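Local coordinates for LPXTG cell wall surface protein (Streptococcus gordonii, PDB 4IGB) that is attached to the bacterial cell wall and probably takes part in adhesion through its N-terminal region, the N1 and N2 domains contained in this chain, at residues 145-155 / 275-286; 294-305 / 422-433. All coordinates share one frame; numbering follows the deposited sequence.

Contact 1 (145-155 / 275-286); sequences WESNAFEIGNV and STETCSAVFGLY. With SO4 (sulfate ion), chain J.
Trp145 lays CD1 of its indole against CG2 of Val282 (3.7 Å), while the carboxylate of Glu146 comes alongside the other methyl, CG1. Water 1 bridges Glu146 OE2 and the carbonyl of Val282; OE1 forms a salt bridge with Lys30. Ala149 presses its CB on the same CG1 at 3.4 Å, a tight contact. Phe150 and Phe283 form a hydrogen-bonded antiparallel pair. CG of Phe150 stands between backbone N and carbonyl carbon (chi1 55°), which brings the ring over CB of Phe283 in a CH-pi contact, 4.0 Å from CB to the centroid. The two rings, at 30°, are slid apart and barely overlap. On the opposite face, shared with Val282 and Ser280, Glu151 OE2 accepts from Ser280 OG (2.5 Å) on its anti side but well out of the carboxylate plane, and is also bonded to Tyr157. Back beside the phenylalanines, Ile152 CD1 meets CE2 of Phe283, and Gly153 lets the strands close to 3.8 Å between its CA and that of Ser280. Asn154 then prolongs the pairing with its amide: OD1 takes the N-H of Cys279 (3.0 Å), and ND2 gives to Thr276 O (3.0 Å) as well as to Phe170 O. Val155 CG2 rests on Thr278 OG1. In the N1 domain, 149-153 lies between 280-287 and 135-142 in one antiparallel sheet, and Ile152 packs on strands 268-274 and 170-182 of a second.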
loop_
_atom_site.group_PDB
_atom_site.type_symbol
_atom_site.label_atom_id
_atom_site.label_comp_id
_atom_site.label_asym_id
_atom_site.label_seq_id
_atom_site.Cartn_x
_atom_site.Cartn_y
_atom_site.Cartn_z
ATOM N N TRP B 145 14.087 13.052 5.822
ATOM C CA TRP B 145 13.296 12.728 7.005
ATOM C C TRP B 145 13.175 11.224 7.221
ATOM O O TRP B 145 13.388 10.735 8.329
ATOM C CB TRP B 145 11.911 13.367 6.888
ATOM C CG TRP B 145 11.997 14.796 6.459
ATOM C CD1 TRP B 145 11.467 15.354 5.329
ATOM C CD2 TRP B 145 12.679 15.851 7.143
ATOM N NE1 TRP B 145 11.770 16.697 5.275
ATOM C CE2 TRP B 145 12.516 17.026 6.379
ATOM C CE3 TRP B 145 13.414 15.918 8.332
ATOM C CZ2 TRP B 145 13.055 18.254 6.765
ATOM C CZ3 TRP B 145 13.956 17.144 8.713
ATOM C CH2 TRP B 145 13.773 18.291 7.930
ATOM N N GLU B 146 12.815 10.506 6.161
ATOM C CA GLU B 146 12.766 9.050 6.173
ATOM C C GLU B 146 13.382 8.548 4.882
ATOM O O GLU B 146 13.482 9.292 3.903
ATOM C CB GLU B 146 11.326 8.528 6.172
ATOM C CG GLU B 146 10.369 9.136 7.159
ATOM C CD GLU B 146 8.952 8.599 6.966
ATOM O OE1 GLU B 146 8.758 7.684 6.127
ATOM O OE2 GLU B 146 8.033 9.095 7.647
ATOM N N SER B 147 13.756 7.275 4.883
ATOM C CA SER B 147 14.166 6.583 3.674
ATOM C C SER B 147 12.971 6.413 2.730
ATOM O O SER B 147 11.832 6.267 3.169
ATOM C CB SER B 147 14.728 5.201 4.026
ATOM O OG SER B 147 15.967 5.305 4.709
ATOM N N ASN B 148 13.235 6.447 1.432
ATOM C CA ASN B 148 12.243 6.010 0.460
ATOM C C ASN B 148 10.899 6.717 0.588
ATOM O O ASN B 148 9.850 6.089 0.566
ATOM C CB ASN B 148 12.051 4.498 0.592
ATOM C CG ASN B 148 13.229 3.729 0.057
ATOM O OD1 ASN B 148 13.679 3.977 -1.058
ATOM N ND2 ASN B 148 13.757 2.814 0.853
ATOM N N ALA B 149 10.926 8.030 0.719
ATOM C CA ALA B 149 9.700 8.741 0.994
ATOM C C ALA B 149 9.551 9.978 0.125
ATOM O O ALA B 149 10.521 10.478 -0.455
ATOM C CB ALA B 149 9.634 9.122 2.481
ATOM N N PHE B 150 8.323 10.455 0.036
ATOM C CA PHE B 150 8.056 11.760 -0.544
ATOM C C PHE B 150 7.351 12.653 0.470
ATOM O O PHE B 150 6.770 12.171 1.453
ATOM C CB PHE B 150 7.266 11.645 -1.851
ATOM C CG PHE B 150 5.973 10.886 -1.733
ATOM C CD1 PHE B 150 4.809 11.528 -1.337
ATOM C CD2 PHE B 150 5.915 9.533 -2.047
ATOM C CE1 PHE B 150 3.606 10.841 -1.247
ATOM C CE2 PHE B 150 4.718 8.829 -1.949
ATOM C CZ PHE B 150 3.555 9.490 -1.562
ATOM N N GLU B 151 7.403 13.956 0.227
ATOM C CA GLU B 151 6.848 14.932 1.147
ATOM C C GLU B 151 5.827 15.811 0.455
ATOM O O GLU B 151 6.099 16.332 -0.612
ATOM C CB GLU B 151 7.986 15.801 1.677
ATOM C CG GLU B 151 7.576 16.950 2.579
ATOM C CD GLU B 151 8.775 17.532 3.312
ATOM O OE1 GLU B 151 9.864 16.918 3.222
ATOM O OE2 GLU B 151 8.634 18.596 3.967
ATOM N N ILE B 152 4.651 15.964 1.057
ATOM C CA ILE B 152 3.637 16.873 0.543
ATOM C C ILE B 152 3.394 17.954 1.579
ATOM O O ILE B 152 3.275 17.658 2.767
ATOM C CB ILE B 152 2.326 16.142 0.238
ATOM C CG1 ILE B 152 2.579 14.987 -0.732
ATOM C CG2 ILE B 152 1.316 17.099 -0.351
ATOM C CD1 ILE B 152 1.407 14.065 -0.904
ATOM N N GLY B 153 3.339 19.210 1.145
ATOM C CA GLY B 153 3.204 20.312 2.085
ATOM C C GLY B 153 3.651 21.631 1.480
ATOM O O GLY B 153 4.134 21.663 0.345
ATOM N N ASN B 154 3.495 22.719 2.235
ATOM C CA ASN B 154 3.779 24.063 1.722
ATOM C C ASN B 154 4.931 24.743 2.463
ATOM O O ASN B 154 5.037 25.968 2.488
ATOM C CB ASN B 154 2.535 24.930 1.802
ATOM C CG ASN B 154 2.092 25.184 3.233
ATOM O OD1 ASN B 154 2.563 24.531 4.165
ATOM N ND2 ASN B 154 1.184 26.134 3.410
ATOM N N VAL B 155 5.785 23.943 3.086
ATOM C CA VAL B 155 6.998 24.486 3.661
ATOM C C VAL B 155 8.090 24.493 2.597
ATOM O O VAL B 155 8.521 23.432 2.147
ATOM C CB VAL B 155 7.480 23.645 4.847
ATOM C CG1 VAL B 155 8.681 24.308 5.476
ATOM C CG2 VAL B 155 6.359 23.476 5.869
ATOM N N SER B 275 -2.703 21.393 4.420
ATOM C CA SER B 275 -1.699 21.953 5.321
ATOM C C SER B 275 -2.256 23.083 6.157
ATOM O O SER B 275 -3.390 23.524 5.973
ATOM C CB SER B 275 -0.498 22.497 4.530
ATOM O OG SER B 275 -0.835 23.706 3.852
ATOM N N THR B 276 -1.430 23.551 7.079
ATOM C CA THR B 276 -1.664 24.814 7.754
ATOM C C THR B 276 -0.940 25.870 6.917
ATOM O O THR B 276 -0.545 25.609 5.777
ATOM C CB THR B 276 -1.059 24.770 9.151
ATOM O OG1 THR B 276 0.356 24.595 9.035
ATOM C CG2 THR B 276 -1.626 23.585 9.921
ATOM N N GLU B 277 -0.752 27.056 7.475
ATOM C CA GLU B 277 -0.026 28.107 6.777
ATOM C C GLU B 277 1.393 27.633 6.517
ATOM O O GLU B 277 2.076 28.166 5.647
ATOM C CB GLU B 277 0.022 29.385 7.616
ATOM C CG GLU B 277 0.794 29.196 8.905
ATOM C CD GLU B 277 0.883 30.460 9.754
ATOM O OE1 GLU B 277 0.379 31.523 9.332
ATOM O OE2 GLU B 277 1.468 30.373 10.853
ATOM N N THR B 278 1.848 26.646 7.284
ATOM C CA THR B 278 3.167 26.074 7.033
ATOM C C THR B 278 3.387 24.715 7.692
ATOM O O THR B 278 3.769 24.637 8.855
ATOM C CB THR B 278 4.334 27.053 7.404
ATOM O OG1 THR B 278 5.596 26.425 7.134
ATOM C CG2 THR B 278 4.282 27.466 8.881
ATOM N N CYS B 279 3.155 23.641 6.943
ATOM C CA CYS B 279 3.506 22.311 7.427
ATOM C C CYS B 279 3.579 21.340 6.269
ATOM O O CYS B 279 3.155 21.646 5.161
ATOM C CB CYS B 279 2.518 21.800 8.484
ATOM S SG CYS B 279 0.885 21.302 7.851
ATOM N N SER B 280 4.146 20.174 6.527
ATOM C CA SER B 280 4.203 19.143 5.516
ATOM C C SER B 280 4.242 17.796 6.210
ATOM O O SER B 280 4.479 17.716 7.425
ATOM C CB SER B 280 5.435 19.328 4.634
ATOM O OG SER B 280 6.619 19.102 5.374
ATOM N N ALA B 281 3.988 16.747 5.439
ATOM C CA ALA B 281 4.047 15.393 5.958
ATOM C C ALA B 281 4.805 14.499 4.989
ATOM O O ALA B 281 4.917 14.798 3.796
ATOM C CB ALA B 281 2.636 14.843 6.199
ATOM N N VAL B 282 5.307 13.391 5.509
ATOM C CA VAL B 282 6.188 12.525 4.751
ATOM C C VAL B 282 5.500 11.183 4.585
ATOM O O VAL B 282 4.906 10.659 5.534
ATOM C CB VAL B 282 7.549 12.349 5.478
ATOM C CG1 VAL B 282 8.464 11.429 4.699
ATOM C CG2 VAL B 282 8.216 13.693 5.684
ATOM N N PHE B 283 5.583 10.627 3.383
ATOM C CA PHE B 283 4.885 9.393 3.068
ATOM C C PHE B 283 5.772 8.398 2.349
ATOM O O PHE B 283 6.582 8.770 1.498
ATOM C CB PHE B 283 3.694 9.672 2.155
ATOM C CG PHE B 283 2.745 10.695 2.690
ATOM C CD1 PHE B 283 1.676 10.316 3.482
ATOM C CD2 PHE B 283 2.916 12.035 2.388
ATOM C CE1 PHE B 283 0.789 11.263 3.980
ATOM C CE2 PHE B 283 2.043 12.988 2.868
ATOM C CZ PHE B 283 0.970 12.605 3.669
ATOM N N GLY B 284 5.576 7.126 2.665
ATOM C CA GLY B 284 6.100 6.050 1.843
ATOM C C GLY B 284 4.946 5.250 1.284
ATOM O O GLY B 284 3.793 5.533 1.590
ATOM N N LEU B 285 5.232 4.250 0.460
ATOM C CA LEU B 285 4.186 3.338 0.036
ATOM C C LEU B 285 4.588 1.940 0.458
ATOM O O LEU B 285 5.757 1.585 0.402
ATOM C CB LEU B 285 3.948 3.403 -1.471
ATOM C CG LEU B 285 3.590 4.764 -2.064
ATOM C CD1 LEU B 285 3.480 4.631 -3.582
ATOM C CD2 LEU B 285 2.285 5.270 -1.484
ATOM N N TYR B 286 3.614 1.146 0.884
ATOM C CA TYR B 286 3.931 -0.136 1.492
ATOM C C TYR B 286 3.033 -1.254 0.971
ATOM O O TYR B 286 2.000 -1.006 0.334
ATOM C CB TYR B 286 3.737 -0.063 3.001
ATOM C CG TYR B 286 4.394 1.101 3.711
ATOM C CD1 TYR B 286 5.569 0.922 4.439
ATOM C CD2 TYR B 286 3.823 2.370 3.693
ATOM C CE1 TYR B 286 6.171 1.983 5.106
ATOM C CE2 TYR B 286 4.419 3.439 4.371
ATOM C CZ TYR B 286 5.594 3.234 5.065
ATOM O OH TYR B 286 6.178 4.290 5.731
HETATM S S SO4 J . 8.750 3.514 8.162
HETATM O O1 SO4 J . 8.316 3.803 9.527
HETATM O O2 SO4 J . 8.019 4.362 7.235
HETATM O O3 SO4 J . 8.491 2.106 7.872
HETATM O O4 SO4 J . 10.176 3.812 8.021
HETATM O O HOH W 1 5.578 8.840 7.476
HETATM O O HOH W 2 8.068 4.146 0.105
HETATM O O HOH W 3 4.072 28.136 3.915
#

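Contact 2 (294-305 / 422-433); sequences PVLEVDPAEIPA and APSNQVSTALLY
Asn425 turns its amide onto Leu296 through chi1 54° and chi2 -68°, and Val298 carries CG2 anti to its backbone N (chi1 63°), where it meets Thr429 OG1. Both lie along the parallel pairing of the first and last strands of the N2 domain, an arrangement familiar from immunoglobulin-like beta sandwiches and consistent with the adhesin family of this domain. The Asn425 amide stands in for a strand partner: OD1 receives the N-H of Leu296 in its carbonyl plane, on a lone pair (2.8 Å), and ND2 returns a nearly straight bond to Leu296 O (3.0 Å), so two bonds fix the rotation of the amide. Beyond it the strands part, and side chains bridge them. Val427 CG2 touches both CD2 of Leu296 (3.6 Å) and CB of Val298, while Val298 CG2 comes to 3.2 Å from Thr429 OG1. After the cis peptide before Pro300 the backbones meet directly. Ala430 N bonds to Ala301 O, Ile303 N to Ala430 O, Leu432 N to Ile303 O and Ala305 N to Leu432 O. On the buried face Ile303 and Leu431 lie side by side, CG1 against CD2 (3.5 Å). Tyr313, on neighbouring strand 310-317, packs on Val298 and Val427. At the far end CB of Ala305 sits over the centre of the poorly ordered Tyr433 ring, 3.7 Å from its centroid.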
loop_
_atom_site.group_PDB
_atom_site.type_symbol
_atom_site.label_atom_id
_atom_site.label_comp_id
_atom_site.label_asym_id
_atom_site.label_seq_id
_atom_site.Cartn_x
_atom_site.Cartn_y
_atom_site.Cartn_z
ATOM N N PRO B 294 4.133 -19.162 -0.449
ATOM C CA PRO B 294 3.870 -20.598 -0.339
ATOM C C PRO B 294 4.850 -21.399 -1.184
ATOM O O PRO B 294 5.245 -20.970 -2.275
ATOM C CB PRO B 294 2.437 -20.728 -0.871
ATOM C CG PRO B 294 1.812 -19.413 -0.487
ATOM C CD PRO B 294 2.905 -18.393 -0.724
ATOM N N VAL B 295 5.245 -22.554 -0.657
ATOM C CA VAL B 295 6.147 -23.462 -1.347
ATOM C C VAL B 295 5.367 -24.660 -1.887
ATOM O O VAL B 295 4.712 -25.392 -1.133
ATOM C CB VAL B 295 7.268 -23.966 -0.404
ATOM C CG1 VAL B 295 8.167 -24.941 -1.134
ATOM C CG2 VAL B 295 8.071 -22.781 0.130
ATOM N N LEU B 296 5.435 -24.848 -3.198
ATOM C CA LEU B 296 4.680 -25.903 -3.845
ATOM C C LEU B 296 5.627 -26.933 -4.409
ATOM O O LEU B 296 6.628 -26.585 -5.029
ATOM C CB LEU B 296 3.808 -25.328 -4.964
ATOM C CG LEU B 296 2.961 -26.342 -5.739
ATOM C CD1 LEU B 296 1.915 -26.959 -4.814
ATOM C CD2 LEU B 296 2.302 -25.684 -6.942
ATOM N N GLU B 297 5.300 -28.201 -4.197
ATOM C CA GLU B 297 6.104 -29.304 -4.692
ATOM C C GLU B 297 5.184 -30.308 -5.374
ATOM O O GLU B 297 4.022 -30.437 -5.006
ATOM C CB GLU B 297 6.842 -29.979 -3.529
ATOM C CG GLU B 297 7.566 -29.003 -2.609
ATOM C CD GLU B 297 8.123 -29.671 -1.354
ATOM O OE1 GLU B 297 7.629 -29.381 -0.244
ATOM O OE2 GLU B 297 9.064 -30.479 -1.476
ATOM N N VAL B 298 5.704 -31.020 -6.362
ATOM C CA VAL B 298 4.928 -32.023 -7.060
ATOM C C VAL B 298 5.702 -33.338 -7.118
ATOM O O VAL B 298 6.920 -33.344 -7.295
ATOM C CB VAL B 298 4.578 -31.574 -8.495
ATOM C CG1 VAL B 298 5.848 -31.401 -9.335
ATOM C CG2 VAL B 298 3.636 -32.575 -9.154
ATOM N N ASP B 299 4.981 -34.440 -6.967
ATOM C CA ASP B 299 5.542 -35.779 -7.120
ATOM C C ASP B 299 4.604 -36.560 -8.027
ATOM O O ASP B 299 3.444 -36.779 -7.670
ATOM C CB ASP B 299 5.669 -36.449 -5.747
ATOM C CG ASP B 299 6.171 -37.888 -5.826
ATOM O OD1 ASP B 299 6.046 -38.611 -4.817
ATOM O OD2 ASP B 299 6.690 -38.299 -6.885
ATOM N N PRO B 300 5.090 -36.989 -9.208
ATOM C CA PRO B 300 6.466 -36.888 -9.699
ATOM C C PRO B 300 6.733 -35.750 -10.685
ATOM O O PRO B 300 5.832 -35.014 -11.082
ATOM C CB PRO B 300 6.646 -38.219 -10.429
ATOM C CG PRO B 300 5.304 -38.458 -11.033
ATOM C CD PRO B 300 4.285 -37.878 -10.062
ATOM N N ALA B 301 7.997 -35.633 -11.083
ATOM C CA ALA B 301 8.433 -34.607 -12.025
ATOM C C ALA B 301 7.994 -34.940 -13.440
ATOM O O ALA B 301 7.930 -34.068 -14.305
ATOM C CB ALA B 301 9.944 -34.451 -11.972
ATOM N N GLU B 302 7.699 -36.212 -13.672
ATOM C CA GLU B 302 7.338 -36.668 -14.999
ATOM C C GLU B 302 6.491 -37.923 -14.901
ATOM O O GLU B 302 6.628 -38.710 -13.970
ATOM C CB GLU B 302 8.594 -36.915 -15.852
ATOM C CG GLU B 302 9.198 -38.315 -15.744
ATOM C CD GLU B 302 10.062 -38.535 -14.497
ATOM O OE1 GLU B 302 9.935 -37.767 -13.513
ATOM O OE2 GLU B 302 10.874 -39.492 -14.510
ATOM N N ILE B 303 5.595 -38.088 -15.859
ATOM C CA ILE B 303 4.747 -39.263 -15.924
ATOM C C ILE B 303 4.531 -39.646 -17.378
ATOM O O ILE B 303 4.670 -38.805 -18.274
ATOM C CB ILE B 303 3.360 -38.987 -15.333
ATOM C CG1 ILE B 303 2.755 -37.762 -16.016
ATOM C CG2 ILE B 303 3.435 -38.788 -13.835
ATOM C CD1 ILE B 303 1.273 -37.623 -15.830
ATOM N N PRO B 304 4.198 -40.921 -17.621
ATOM C CA PRO B 304 3.672 -41.318 -18.926
ATOM C C PRO B 304 2.364 -40.590 -19.194
ATOM O O PRO B 304 1.559 -40.389 -18.280
ATOM C CB PRO B 304 3.401 -42.817 -18.756
ATOM C CG PRO B 304 3.329 -43.040 -17.275
ATOM C CD PRO B 304 4.302 -42.064 -16.698
ATOM N N ALA B 305 2.161 -40.197 -20.444
ATOM C CA ALA B 305 0.954 -39.497 -20.848
ATOM C C ALA B 305 -0.217 -40.466 -20.915
ATOM O O ALA B 305 -0.822 -40.651 -21.974
ATOM C CB ALA B 305 1.167 -38.824 -22.201
ATOM N N ALA B 422 -1.007 -14.364 -2.096
ATOM C CA ALA B 422 0.368 -14.761 -2.356
ATOM C C ALA B 422 0.390 -16.080 -3.120
ATOM O O ALA B 422 0.114 -17.132 -2.555
ATOM C CB ALA B 422 1.135 -14.900 -1.065
ATOM N N PRO B 423 0.749 -16.030 -4.406
ATOM C CA PRO B 423 0.850 -17.286 -5.152
ATOM C C PRO B 423 2.127 -18.029 -4.817
ATOM O O PRO B 423 3.132 -17.410 -4.509
ATOM C CB PRO B 423 0.893 -16.837 -6.621
ATOM C CG PRO B 423 1.011 -15.308 -6.592
ATOM C CD PRO B 423 1.259 -14.885 -5.176
ATOM N N SER B 424 2.075 -19.351 -4.903
ATOM C CA SER B 424 3.244 -20.194 -4.720
ATOM C C SER B 424 4.137 -20.095 -5.953
ATOM O O SER B 424 3.789 -19.438 -6.933
ATOM C CB SER B 424 2.807 -21.643 -4.563
ATOM O OG SER B 424 2.357 -22.148 -5.813
ATOM N N ASN B 425 5.288 -20.753 -5.902
ATOM C CA ASN B 425 6.045 -21.003 -7.117
ATOM C C ASN B 425 5.200 -21.920 -7.982
ATOM O O ASN B 425 4.353 -22.663 -7.466
ATOM C CB ASN B 425 7.347 -21.717 -6.778
ATOM C CG ASN B 425 7.110 -22.974 -5.975
ATOM O OD1 ASN B 425 6.680 -22.908 -4.823
ATOM N ND2 ASN B 425 7.356 -24.129 -6.584
ATOM N N GLN B 426 5.428 -21.874 -9.290
ATOM C CA GLN B 426 4.789 -22.808 -10.206
ATOM C C GLN B 426 5.603 -24.102 -10.334
ATOM O O GLN B 426 6.833 -24.072 -10.346
ATOM C CB GLN B 426 4.603 -22.168 -11.582
ATOM C CG GLN B 426 3.850 -23.063 -12.563
ATOM C CD GLN B 426 3.821 -22.488 -13.961
ATOM O OE1 GLN B 426 2.796 -21.981 -14.415
ATOM N NE2 GLN B 426 4.952 -22.565 -14.657
ATOM N N VAL B 427 4.925 -25.242 -10.427
ATOM C CA VAL B 427 5.627 -26.513 -10.621
ATOM C C VAL B 427 5.172 -27.175 -11.897
ATOM O O VAL B 427 4.164 -26.788 -12.482
ATOM C CB VAL B 427 5.418 -27.518 -9.455
ATOM C CG1 VAL B 427 6.001 -26.968 -8.151
ATOM C CG2 VAL B 427 3.939 -27.893 -9.312
ATOM N N SER B 428 5.914 -28.186 -12.322
ATOM C CA SER B 428 5.635 -28.818 -13.597
ATOM C C SER B 428 5.804 -30.325 -13.554
ATOM O O SER B 428 6.774 -30.840 -13.008
ATOM C CB SER B 428 6.540 -28.238 -14.684
ATOM O OG SER B 428 5.839 -27.293 -15.470
ATOM N N THR B 429 4.849 -31.024 -14.149
ATOM C CA THR B 429 5.006 -32.443 -14.411
ATOM C C THR B 429 5.055 -32.685 -15.917
ATOM O O THR B 429 4.076 -32.438 -16.629
ATOM C CB THR B 429 3.876 -33.248 -13.773
ATOM O OG1 THR B 429 3.899 -33.032 -12.352
ATOM C CG2 THR B 429 4.045 -34.734 -14.082
ATOM N N ALA B 430 6.212 -33.147 -16.394
ATOM C CA ALA B 430 6.416 -33.410 -17.816
ATOM C C ALA B 430 5.680 -34.667 -18.253
ATOM O O ALA B 430 5.571 -35.631 -17.496
ATOM C CB ALA B 430 7.899 -33.539 -18.117
ATOM N N LEU B 431 5.183 -34.658 -19.485
ATOM C CA LEU B 431 4.466 -35.806 -20.027
ATOM C C LEU B 431 5.370 -36.654 -20.917
ATOM O O LEU B 431 6.092 -36.129 -21.764
ATOM C CB LEU B 431 3.236 -35.348 -20.811
ATOM C CG LEU B 431 2.071 -34.810 -19.978
ATOM C CD1 LEU B 431 0.798 -34.762 -20.806
ATOM C CD2 LEU B 431 1.873 -35.651 -18.729
ATOM N N LEU B 432 5.324 -37.966 -20.717
ATOM C CA LEU B 432 6.131 -38.894 -21.500
ATOM C C LEU B 432 5.253 -39.725 -22.429
ATOM O O LEU B 432 4.310 -40.379 -21.984
ATOM C CB LEU B 432 6.931 -39.816 -20.580
ATOM C CG LEU B 432 8.361 -39.386 -20.250
ATOM C CD1 LEU B 432 8.557 -37.907 -20.535
ATOM C CD2 LEU B 432 8.694 -39.706 -18.802
ATOM N N TYR B 433 5.569 -39.698 -23.719
ATOM C CA TYR B 433 4.812 -40.454 -24.708
ATOM C C TYR B 433 5.563 -41.712 -25.133
ATOM O O TYR B 433 6.682 -41.635 -25.639
ATOM C CB TYR B 433 4.505 -39.583 -25.927
ATOM C CG TYR B 433 3.339 -38.643 -25.726
ATOM C CD1 TYR B 433 2.034 -39.073 -25.926
ATOM C CD2 TYR B 433 3.542 -37.327 -25.335
ATOM C CE1 TYR B 433 0.965 -38.219 -25.743
ATOM C CE2 TYR B 433 2.478 -36.464 -25.150
ATOM C CZ TYR B 433 1.192 -36.916 -25.355
ATOM O OH TYR B 433 0.129 -36.062 -25.171
#

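Overall arrangement
From the N terminus the chain first builds the N1 domain. Contact 1 closes a long excursion there: 119 residues separate 145-155 from 275-286, and the return brings the last strand of that domain beside an earlier one. Strand 280-287 is then followed directly by 295-304, where contact 2 opens. The chain next runs through 116 residues of N2 before 422-433 comes back to pair with that domain's first strand. The two closures are in series, neither nested nor crossed. They lie on opposite sides of the chain's centre, with centres 48 Å apart and nearest atoms about 14 Å apart. Contact 1 joins neighbouring strands within one sheet of N1; contact 2 joins the first and last strands of N2.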